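PDB 6DXU: glycosyl hydrolase family 2, TIM barrel domain protein from Parabacteroides merdae ATCC 43184, which hydrolyses beta-glucuronides, as a glycoside hydrolase family 2 beta-glucuronidase of a human gut bacterium. Local coordinates for residues Asp81-Tyr86 against Gly788-Gln793; Phe204-Leu209 against Lys225-Asn230; Pro231-Lys236 against Leu260-Gln265; Thr770-Gly775 against Ala813-Gly818. All blocks are in the same frame, centred on the assembly; numbering follows the deposited sequence.

Interaction 1. Residues Asp81-Tyr86 against Gly788-Gln793; sequences DPDVNY and GSRKVQ. With NA (sodium ion), chain N; BCN (bicine), chain L.
A four-residue salt-bridge network of D81, D83, R790 and K791 joins a sodium-binding loop of the sugar-binding region to the C-terminal domain. The loop is a type I beta turn from D81 to V84, stiffened by an Asx turn in which D83 N donates to D81 OD1 at 3.0 Å. R790 NH2 also reaches D81 OD1, at 3.1 Å, from the same face of that carboxylate as D83 N. The same nitrogen makes a short salt bridge to D83 OD2, 2.5 Å away and above the acid's plane, the guanidinium and carboxylate being turned 58° apart. D83 is shared, because K791 NZ lies 2.8 Å from D83 OD1 on its syn lone pair, at the end of a chain extended beyond CG. P82 packs against both basic side chains: its CG lies over the centre of one R790 guanidinium face and 3.8 Å from K791 CD. With an alanine at R790, the D81 and D83 carboxylates would probably lose their common cation and the P82 ring its flat cover. On the same turn, the backbone oxygens D81 O and V84 O bind the sodium ion, at 2.8 Å and 2.5 Å, together with D78 O and a water.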
# COMPACT_ATOMS: atom_id res chain seq x y z
N ASP D 81 -18.88 -34.69 -9.23
CA ASP D 81 -19.12 -35.54 -8.07
C ASP D 81 -20.40 -35.10 -7.39
O ASP D 81 -20.55 -33.91 -7.05
CB ASP D 81 -17.97 -35.49 -7.07
CG ASP D 81 -18.15 -36.52 -5.95
OD1 ASP D 81 -18.95 -36.27 -5.04
OD2 ASP D 81 -17.55 -37.62 -6.05
N PRO D 82 -21.36 -36.00 -7.19
CA PRO D 82 -22.69 -35.57 -6.73
C PRO D 82 -22.74 -35.10 -5.29
O PRO D 82 -23.76 -34.52 -4.89
CB PRO D 82 -23.55 -36.83 -6.93
CG PRO D 82 -22.57 -37.98 -6.76
CD PRO D 82 -21.30 -37.46 -7.45
N ASP D 83 -21.70 -35.30 -4.48
CA ASP D 83 -21.81 -35.07 -3.04
C ASP D 83 -20.98 -33.89 -2.53
O ASP D 83 -20.91 -33.67 -1.32
CB ASP D 83 -21.41 -36.34 -2.28
CG ASP D 83 -22.32 -37.52 -2.61
OD1 ASP D 83 -23.55 -37.29 -2.74
OD2 ASP D 83 -21.82 -38.65 -2.73
N VAL D 84 -20.35 -33.12 -3.42
CA VAL D 84 -19.48 -32.03 -2.98
C VAL D 84 -19.70 -30.81 -3.86
O VAL D 84 -20.02 -30.93 -5.05
CB VAL D 84 -17.99 -32.43 -3.00
CG1 VAL D 84 -17.71 -33.56 -2.01
CG2 VAL D 84 -17.55 -32.82 -4.41
N ASN D 85 -19.49 -29.63 -3.27
CA ASN D 85 -19.34 -28.39 -4.02
C ASN D 85 -17.97 -28.40 -4.69
O ASN D 85 -16.96 -28.69 -4.03
CB ASN D 85 -19.40 -27.16 -3.09
CG ASN D 85 -20.62 -27.15 -2.18
OD1 ASN D 85 -21.74 -27.27 -2.65
ND2 ASN D 85 -20.39 -26.94 -0.86
N TYR D 86 -17.91 -28.07 -5.98
CA TYR D 86 -16.62 -28.08 -6.66
C TYR D 86 -15.66 -27.07 -6.03
O TYR D 86 -16.07 -26.03 -5.50
CB TYR D 86 -16.78 -27.81 -8.16
CG TYR D 86 -16.94 -26.37 -8.63
CD1 TYR D 86 -18.08 -25.63 -8.34
CD2 TYR D 86 -15.98 -25.79 -9.46
CE1 TYR D 86 -18.23 -24.30 -8.81
CE2 TYR D 86 -16.12 -24.50 -9.95
CZ TYR D 86 -17.25 -23.75 -9.63
OH TYR D 86 -17.37 -22.47 -10.14
N GLY D 788 -21.60 -42.99 -16.79
CA GLY D 788 -20.38 -42.78 -16.05
C GLY D 788 -20.63 -42.01 -14.77
O GLY D 788 -19.87 -41.10 -14.43
N SER D 789 -21.71 -42.34 -14.05
CA SER D 789 -22.12 -41.58 -12.88
C SER D 789 -22.47 -42.54 -11.75
O SER D 789 -23.28 -43.45 -11.94
CB SER D 789 -23.32 -40.68 -13.20
OG SER D 789 -22.97 -39.64 -14.12
N ARG D 790 -21.89 -42.31 -10.56
CA ARG D 790 -22.16 -43.20 -9.43
C ARG D 790 -23.48 -42.89 -8.75
O ARG D 790 -23.95 -43.71 -7.96
CB ARG D 790 -21.02 -43.15 -8.40
CG ARG D 790 -20.87 -41.83 -7.65
CD ARG D 790 -19.67 -41.90 -6.72
NE ARG D 790 -19.48 -40.64 -5.99
CZ ARG D 790 -20.15 -40.30 -4.90
NH1 ARG D 790 -21.05 -41.14 -4.39
NH2 ARG D 790 -19.92 -39.13 -4.31
N LYS D 791 -24.06 -41.73 -9.03
CA LYS D 791 -25.45 -41.43 -8.69
C LYS D 791 -26.10 -40.90 -9.96
O LYS D 791 -25.60 -39.94 -10.56
CB LYS D 791 -25.55 -40.41 -7.55
CG LYS D 791 -25.08 -40.96 -6.21
CD LYS D 791 -25.32 -39.97 -5.06
CE LYS D 791 -24.83 -40.58 -3.74
NZ LYS D 791 -25.02 -39.66 -2.60
N VAL D 792 -27.18 -41.54 -10.40
CA VAL D 792 -27.76 -41.22 -11.71
C VAL D 792 -29.22 -41.65 -11.71
O VAL D 792 -29.57 -42.69 -11.14
CB VAL D 792 -26.95 -41.90 -12.84
CG1 VAL D 792 -27.12 -43.45 -12.80
CG2 VAL D 792 -27.35 -41.35 -14.22
N GLN D 793 -30.07 -40.85 -12.34
CA GLN D 793 -31.45 -41.26 -12.54
C GLN D 793 -31.51 -42.36 -13.58
O GLN D 793 -30.73 -42.37 -14.53
CB GLN D 793 -32.32 -40.07 -13.00
CG GLN D 793 -32.71 -39.09 -11.91
CD GLN D 793 -33.62 -38.00 -12.44
OE1 GLN D 793 -34.24 -38.17 -13.49
NE2 GLN D 793 -33.69 -36.86 -11.74
NA NA N . -20.07 -31.24 -7.57
N1 BCN L . -36.12 -33.82 -13.67
C1 BCN L . -37.27 -33.81 -12.79
C2 BCN L . -37.23 -35.06 -11.91
O21 BCN L . -36.43 -35.99 -12.20
O22 BCN L . -37.99 -35.16 -10.91
C3 BCN L . -36.59 -34.06 -15.03
C4 BCN L . -36.90 -35.55 -15.25
O4 BCN L . -35.79 -36.33 -14.90
C5 BCN L . -35.50 -32.49 -13.64
C6 BCN L . -34.32 -32.47 -12.67
O6 BCN L . -33.87 -33.79 -12.47
O HOH W 1 -20.23 -28.46 -7.78

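Interaction 2. Residues Phe204-Leu209 against Lys225-Asn230; sequences FEQIHL and KTSFYN
Strands 206-209 and 225-229 run antiparallel, their axes 177° apart in direction and 4.7 Å apart at closest approach, as the two arms of a beta hairpin. A classic beta bulge interrupts the register: E205 N and Q206 N both donate to S227 O, at 2.7 Å and 3.3 Å. Beyond it H208 and K225 form a regular hydrogen-bonded pair, each backbone N bonded to the other's O. Q206 O is gripped twice, by S227 N at 3.0 Å and by the T226 hydroxyl, whose OG1 donates at 2.7 Å. T226 reaches this carbonyl because OG1 stands opposite its own backbone N (chi1 -169°), and there OG1 also touches F204 CD2 at 3.1 Å. The F204 and F228 rings run alongside each other, CE2 of F204 3.6 Å from CE1 of F228, with planes 38° apart, an oblique pairing. F204 and I207 both pack on strands 286-294 and 297-305 of the facing sheet. On the other face, S227 CB rests against Q206 CB, while S227 OG bonds to D264. At the bulge, one water donates to both E205 OE1, at 2.6 Å, and F228 O.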
# COMPACT_ATOMS: atom_id res chain seq x y z
N PHE D 204 9.12 -11.63 -32.94
CA PHE D 204 7.87 -10.90 -33.14
C PHE D 204 7.00 -11.05 -31.90
O PHE D 204 6.69 -12.18 -31.49
CB PHE D 204 7.14 -11.41 -34.38
CG PHE D 204 7.95 -11.30 -35.66
CD1 PHE D 204 8.49 -12.43 -36.26
CD2 PHE D 204 8.15 -10.07 -36.25
CE1 PHE D 204 9.24 -12.33 -37.43
CE2 PHE D 204 8.89 -9.96 -37.42
CZ PHE D 204 9.43 -11.10 -38.01
N GLU D 205 6.63 -9.93 -31.30
CA GLU D 205 5.70 -9.92 -30.18
C GLU D 205 4.25 -10.02 -30.64
O GLU D 205 3.43 -10.69 -30.00
CB GLU D 205 5.89 -8.64 -29.35
CG GLU D 205 4.95 -8.51 -28.17
CD GLU D 205 5.32 -7.36 -27.25
OE1 GLU D 205 6.06 -6.45 -27.69
OE2 GLU D 205 4.85 -7.36 -26.09
N GLN D 206 3.91 -9.36 -31.75
CA GLN D 206 2.58 -9.39 -32.33
C GLN D 206 2.73 -9.40 -33.84
O GLN D 206 3.60 -8.72 -34.38
CB GLN D 206 1.75 -8.14 -31.97
CG GLN D 206 1.51 -7.80 -30.49
CD GLN D 206 0.46 -8.68 -29.85
OE1 GLN D 206 -0.28 -9.39 -30.54
NE2 GLN D 206 0.35 -8.61 -28.52
N ILE D 207 1.88 -10.17 -34.52
CA ILE D 207 1.75 -10.11 -35.98
C ILE D 207 0.28 -9.90 -36.29
O ILE D 207 -0.55 -10.77 -35.99
CB ILE D 207 2.26 -11.38 -36.68
CG1 ILE D 207 3.74 -11.59 -36.37
CG2 ILE D 207 2.03 -11.28 -38.21
CD1 ILE D 207 4.25 -12.96 -36.77
N HIS D 208 -0.05 -8.77 -36.90
CA HIS D 208 -1.44 -8.46 -37.25
C HIS D 208 -1.57 -8.38 -38.77
O HIS D 208 -0.88 -7.59 -39.41
CB HIS D 208 -1.91 -7.17 -36.59
CG HIS D 208 -2.34 -7.37 -35.17
ND1 HIS D 208 -2.04 -6.49 -34.16
CD2 HIS D 208 -3.05 -8.38 -34.60
CE1 HIS D 208 -2.54 -6.94 -33.02
NE2 HIS D 208 -3.17 -8.08 -33.26
N LEU D 209 -2.45 -9.20 -39.32
CA LEU D 209 -2.71 -9.25 -40.76
C LEU D 209 -4.06 -8.61 -41.01
O LEU D 209 -5.10 -9.21 -40.71
CB LEU D 209 -2.68 -10.69 -41.26
CG LEU D 209 -1.43 -11.47 -40.85
CD1 LEU D 209 -1.51 -12.90 -41.35
CD2 LEU D 209 -0.18 -10.79 -41.38
N LYS D 225 1.35 -5.92 -40.23
CA LYS D 225 1.88 -5.08 -39.16
C LYS D 225 2.44 -5.97 -38.05
O LYS D 225 1.92 -7.06 -37.77
CB LYS D 225 0.81 -4.14 -38.58
CG LYS D 225 0.32 -3.09 -39.57
CD LYS D 225 -0.89 -2.34 -39.04
CE LYS D 225 -1.36 -1.27 -40.02
NZ LYS D 225 -2.64 -0.64 -39.57
N THR D 226 3.51 -5.51 -37.43
CA THR D 226 4.15 -6.32 -36.41
C THR D 226 4.69 -5.43 -35.30
O THR D 226 4.91 -4.23 -35.49
CB THR D 226 5.27 -7.17 -37.01
OG1 THR D 226 5.71 -8.13 -36.04
CG2 THR D 226 6.45 -6.31 -37.42
N SER D 227 4.83 -6.03 -34.13
CA SER D 227 5.55 -5.45 -33.00
C SER D 227 6.73 -6.35 -32.69
O SER D 227 6.56 -7.56 -32.54
CB SER D 227 4.64 -5.33 -31.76
OG SER D 227 3.56 -4.45 -32.01
N PHE D 228 7.92 -5.77 -32.61
CA PHE D 228 9.12 -6.56 -32.35
C PHE D 228 9.35 -6.74 -30.86
O PHE D 228 9.05 -5.86 -30.06
CB PHE D 228 10.35 -5.91 -32.97
CG PHE D 228 10.42 -6.05 -34.46
CD1 PHE D 228 10.99 -7.17 -35.03
CD2 PHE D 228 9.88 -5.07 -35.28
CE1 PHE D 228 11.04 -7.32 -36.40
CE2 PHE D 228 9.93 -5.20 -36.65
CZ PHE D 228 10.51 -6.33 -37.21
N TYR D 229 9.90 -7.90 -30.51
CA TYR D 229 10.42 -8.14 -29.17
C TYR D 229 11.94 -8.13 -29.29
O TYR D 229 12.52 -8.97 -29.98
CB TYR D 229 9.90 -9.46 -28.60
CG TYR D 229 10.24 -9.62 -27.14
CD1 TYR D 229 9.91 -8.63 -26.22
CD2 TYR D 229 10.89 -10.76 -26.67
CE1 TYR D 229 10.22 -8.76 -24.87
CE2 TYR D 229 11.19 -10.91 -25.33
CZ TYR D 229 10.86 -9.91 -24.43
OH TYR D 229 11.17 -10.04 -23.09
N ASN D 230 12.57 -7.14 -28.67
CA ASN D 230 13.98 -6.85 -28.91
C ASN D 230 14.63 -6.36 -27.62
O ASN D 230 15.10 -5.21 -27.53
CB ASN D 230 14.11 -5.83 -30.04
CG ASN D 230 15.55 -5.52 -30.42
OD1 ASN D 230 16.49 -6.15 -29.95
ND2 ASN D 230 15.71 -4.52 -31.29
O HOH W 2 7.09 -4.33 -28.73

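Interaction 3. Residues Pro231-Lys236 against Leu260-Gln265; sequences PEDIRK and LPLGDQ
P261 directs its CB toward the loop 231-236, and the ring makes its closest approaches through the two atoms that follow. CG comes 3.6 Å from I234 O and grazes K236 C. CD, which closes the ring onto the backbone N, touches R235 O at 3.5 Å and lies 3.8 Å from K236 N. The proline thus packs its ring atoms against successive peptide groups by van der Waals contact. L260 adds to it: with CG anti to its backbone N (chi1 167°), CD1 comes 3.5 Å from the same R235 O. In the beta sandwich of the immunoglobulin-like family 2 domain, 231-236 crosses from strand 219-229 to strand 237-244 of the other sheet, and 260-262 crosses back from strand 250-259 into strand 263-273. An inverse gamma turn is built around P261 (phi -87°, psi 64°), in which L262 N bonds weakly to L260 O. That carbonyl also accepts from Q265 NE2 at 2.9 Å, in the carbonyl plane and on a lone pair. A glycine in place of P261 would probably open a gap beside I234 O and R235 O and set the turn free to flex. N230 ND2 bonds to both I234 O and P261 O, so one amide spans the two crossings. D233 meets L262 only loosely, its OD2 lying 4.4 Å from CD2 of the leucine. The D233 carboxylate is held by R446 and S443 of the third subunit, while within the loop R235 NE reaches D233 OD1 at 3.1 Å from above the carboxylate plane.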
# COMPACT_ATOMS: atom_id res chain seq x y z
N PRO D 231 14.70 -7.21 -26.59
CA PRO D 231 15.25 -6.76 -25.29
C PRO D 231 16.73 -6.43 -25.33
O PRO D 231 17.20 -5.70 -24.45
CB PRO D 231 14.96 -7.94 -24.35
CG PRO D 231 14.81 -9.14 -25.25
CD PRO D 231 14.23 -8.62 -26.54
N GLU D 232 17.49 -6.94 -26.31
CA GLU D 232 18.91 -6.62 -26.42
C GLU D 232 19.18 -5.36 -27.22
O GLU D 232 20.34 -5.00 -27.37
CB GLU D 232 19.69 -7.77 -27.06
CG GLU D 232 19.73 -9.04 -26.25
CD GLU D 232 20.51 -8.90 -24.95
OE1 GLU D 232 21.37 -7.99 -24.83
OE2 GLU D 232 20.26 -9.73 -24.04
N ASP D 233 18.14 -4.71 -27.75
CA ASP D 233 18.30 -3.43 -28.45
C ASP D 233 19.18 -3.57 -29.69
O ASP D 233 19.99 -2.69 -30.01
CB ASP D 233 18.84 -2.36 -27.49
CG ASP D 233 18.90 -0.98 -28.11
OD1 ASP D 233 19.93 -0.30 -27.93
OD2 ASP D 233 17.93 -0.60 -28.81
N ILE D 234 19.00 -4.67 -30.44
CA ILE D 234 19.62 -4.80 -31.75
C ILE D 234 19.13 -3.68 -32.65
O ILE D 234 17.93 -3.42 -32.74
CB ILE D 234 19.30 -6.19 -32.35
CG1 ILE D 234 19.75 -7.33 -31.41
CG2 ILE D 234 19.91 -6.35 -33.74
CD1 ILE D 234 21.19 -7.23 -30.96
N ARG D 235 20.06 -3.01 -33.35
CA ARG D 235 19.69 -1.78 -34.07
C ARG D 235 19.15 -2.02 -35.47
O ARG D 235 18.38 -1.20 -35.97
CB ARG D 235 20.88 -0.82 -34.14
CG ARG D 235 21.51 -0.49 -32.79
CD ARG D 235 20.56 0.26 -31.87
NE ARG D 235 21.21 0.61 -30.59
CZ ARG D 235 21.98 1.68 -30.42
NH1 ARG D 235 22.21 2.51 -31.43
NH2 ARG D 235 22.53 1.91 -29.23
N LYS D 236 19.55 -3.11 -36.12
CA LYS D 236 19.16 -3.36 -37.50
C LYS D 236 18.91 -4.84 -37.73
O LYS D 236 19.53 -5.70 -37.10
CB LYS D 236 20.24 -2.87 -38.48
CG LYS D 236 20.37 -1.36 -38.50
CD LYS D 236 21.24 -0.88 -39.63
CE LYS D 236 21.18 0.63 -39.74
NZ LYS D 236 19.99 1.04 -40.53
N LEU D 260 14.71 -1.08 -38.52
CA LEU D 260 14.85 -1.02 -37.06
C LEU D 260 13.88 -2.02 -36.43
O LEU D 260 12.66 -1.79 -36.47
CB LEU D 260 14.59 0.39 -36.55
CG LEU D 260 14.38 0.60 -35.04
CD1 LEU D 260 15.61 0.18 -34.27
CD2 LEU D 260 14.06 2.06 -34.79
N PRO D 261 14.36 -3.13 -35.88
CA PRO D 261 13.45 -4.15 -35.34
C PRO D 261 13.06 -3.86 -33.89
O PRO D 261 13.39 -4.62 -32.97
CB PRO D 261 14.29 -5.43 -35.48
CG PRO D 261 15.69 -4.93 -35.18
CD PRO D 261 15.77 -3.52 -35.74
N LEU D 262 12.36 -2.75 -33.69
CA LEU D 262 12.04 -2.25 -32.35
C LEU D 262 10.63 -1.67 -32.37
O LEU D 262 10.32 -0.82 -33.21
CB LEU D 262 13.05 -1.17 -31.93
CG LEU D 262 13.04 -0.70 -30.47
CD1 LEU D 262 13.51 -1.81 -29.54
CD2 LEU D 262 13.93 0.53 -30.34
N GLY D 263 9.78 -2.11 -31.45
CA GLY D 263 8.43 -1.56 -31.44
C GLY D 263 7.62 -1.94 -32.68
O GLY D 263 7.80 -3.00 -33.27
N ASP D 264 6.73 -1.03 -33.09
CA ASP D 264 5.81 -1.29 -34.19
C ASP D 264 6.45 -1.00 -35.54
O ASP D 264 7.18 -0.02 -35.69
CB ASP D 264 4.55 -0.42 -34.10
CG ASP D 264 3.76 -0.64 -32.84
OD1 ASP D 264 3.96 -1.67 -32.17
OD2 ASP D 264 2.90 0.22 -32.57
N GLN D 265 6.19 -1.87 -36.52
CA GLN D 265 6.60 -1.61 -37.90
C GLN D 265 5.55 -2.13 -38.85
O GLN D 265 5.05 -3.25 -38.67
CB GLN D 265 7.96 -2.24 -38.24
CG GLN D 265 9.15 -1.72 -37.43
CD GLN D 265 9.59 -0.32 -37.82
OE1 GLN D 265 8.95 0.35 -38.63
NE2 GLN D 265 10.68 0.15 -37.21

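Interaction 4. Residues Thr770-Gly775 against Ala813-Gly818; sequences TFEIAG and AVKSEG
F771 and V814 carry the tightly packed side of this antiparallel strand pair, whose N-to-C directions are 156° apart. V814 CG2 lies 4.0 Å from F771 CD1, the two side chains running side by side into the space between the sheets of the C-terminal domain, where V752 touches both. The backbone is closed by two hydrogen-bonded pairs: K815 N gives to T770 O at 2.8 Å, and E772 N gives to A813 O at 2.9 Å, each matched by a return bond. The other face is less buried, T770, E772 and K815 being partly exposed. There the K815 chain turns about its CG-CD bond (chi3 -90°), which brings NZ to 2.9 Å from E772 OE2. The loose, solvent side lies at the T770 end, where a water sits 2.8 Å from T770 OG1 and donates weakly to K815 O, and at exposed E817 and G818. K815 NZ bonds to G775 O of the second subunit, and E772 OE1 accepts from its G775 N, bonds returned by the other copy. This implies an ion pair that serves the subunit interface: the neighbouring strand end probably shields it in part from solvent, and its backbone N and O give both charged groups a second partner.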
# COMPACT_ATOMS: atom_id res chain seq x y z
N THR D 770 -27.73 -45.57 -7.08
CA THR D 770 -26.41 -45.29 -6.52
C THR D 770 -25.52 -46.53 -6.62
O THR D 770 -25.92 -47.62 -6.19
CB THR D 770 -26.55 -44.85 -5.06
OG1 THR D 770 -27.30 -43.64 -5.00
CG2 THR D 770 -25.17 -44.63 -4.41
N PHE D 771 -24.33 -46.37 -7.18
CA PHE D 771 -23.34 -47.44 -7.26
C PHE D 771 -22.26 -47.26 -6.19
O PHE D 771 -21.80 -46.14 -5.95
CB PHE D 771 -22.67 -47.44 -8.63
CG PHE D 771 -23.60 -47.77 -9.76
CD1 PHE D 771 -23.84 -49.09 -10.11
CD2 PHE D 771 -24.23 -46.76 -10.46
CE1 PHE D 771 -24.68 -49.40 -11.16
CE2 PHE D 771 -25.08 -47.06 -11.52
CZ PHE D 771 -25.31 -48.39 -11.86
N GLU D 772 -21.85 -48.37 -5.56
CA GLU D 772 -20.70 -48.38 -4.65
C GLU D 772 -19.86 -49.62 -4.94
O GLU D 772 -20.37 -50.62 -5.46
CB GLU D 772 -21.10 -48.37 -3.17
CG GLU D 772 -21.87 -47.15 -2.72
CD GLU D 772 -22.19 -47.15 -1.23
OE1 GLU D 772 -21.87 -48.14 -0.52
OE2 GLU D 772 -22.77 -46.14 -0.77
N ILE D 773 -18.57 -49.57 -4.59
CA ILE D 773 -17.70 -50.72 -4.83
C ILE D 773 -16.75 -50.89 -3.66
O ILE D 773 -16.33 -49.92 -3.03
CB ILE D 773 -16.92 -50.57 -6.16
CG1 ILE D 773 -16.21 -51.88 -6.52
CG2 ILE D 773 -15.90 -49.44 -6.10
CD1 ILE D 773 -15.71 -51.92 -7.97
N ALA D 774 -16.45 -52.15 -3.33
CA ALA D 774 -15.46 -52.49 -2.32
C ALA D 774 -14.59 -53.61 -2.86
O ALA D 774 -15.10 -54.56 -3.45
CB ALA D 774 -16.12 -52.91 -1.00
N GLY D 775 -13.27 -53.47 -2.72
CA GLY D 775 -12.35 -54.47 -3.22
C GLY D 775 -11.31 -53.87 -4.16
O GLY D 775 -10.95 -52.70 -4.04
N ALA D 813 -22.19 -52.77 -4.99
CA ALA D 813 -23.50 -52.62 -4.38
C ALA D 813 -24.29 -51.58 -5.16
O ALA D 813 -23.73 -50.59 -5.65
CB ALA D 813 -23.40 -52.19 -2.92
N VAL D 814 -25.59 -51.81 -5.27
CA VAL D 814 -26.50 -50.94 -6.00
C VAL D 814 -27.62 -50.55 -5.06
O VAL D 814 -28.34 -51.43 -4.56
CB VAL D 814 -27.06 -51.62 -7.26
CG1 VAL D 814 -28.10 -50.74 -7.91
CG2 VAL D 814 -25.93 -51.94 -8.21
N LYS D 815 -27.77 -49.26 -4.82
CA LYS D 815 -28.74 -48.75 -3.86
C LYS D 815 -29.79 -47.90 -4.56
O LYS D 815 -29.51 -47.26 -5.58
CB LYS D 815 -28.06 -47.94 -2.75
CG LYS D 815 -27.02 -48.72 -1.96
CD LYS D 815 -26.79 -48.09 -0.58
CE LYS D 815 -25.70 -47.06 -0.63
NZ LYS D 815 -25.17 -46.71 0.73
N SER D 816 -31.00 -47.91 -4.01
CA SER D 816 -32.09 -47.07 -4.49
C SER D 816 -33.08 -46.90 -3.34
O SER D 816 -33.40 -47.88 -2.67
CB SER D 816 -32.77 -47.69 -5.72
OG SER D 816 -33.62 -46.76 -6.36
N GLU D 817 -33.55 -45.67 -3.14
CA GLU D 817 -34.27 -45.32 -1.92
C GLU D 817 -35.52 -46.18 -1.77
O GLU D 817 -36.31 -46.31 -2.71
CB GLU D 817 -34.64 -43.84 -1.91
N GLY D 818 -35.66 -46.79 -0.60
CA GLY D 818 -36.80 -47.63 -0.31
C GLY D 818 -36.75 -49.02 -0.91
O GLY D 818 -37.66 -49.81 -0.66
O HOH W 3 -30.05 -43.99 -4.82

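Overall arrangement
Interactions 1 and 4 share the C-terminal sheet: strands 791-793 and 768-775 are neighbours in it, R790 O meeting F771 N at 2.8 Å. Interactions 2 and 3 share another, where strands 219-229 and 263-273 pair through F228 N and G263 O. The two groups lie on opposite sides of the chain's centre. Interaction 1 is a surface contact of charges between distant parts of the sequence. The others are partly buried: 2 and 4 combine backbone bonding with an apolar face, whereas 3 packs proline and leucine carbons on peptide oxygens. Interactions 1 and 4 meet the second subunit, the former through N85 alone, and interaction 3 the third; no other protein chain touches interaction 2.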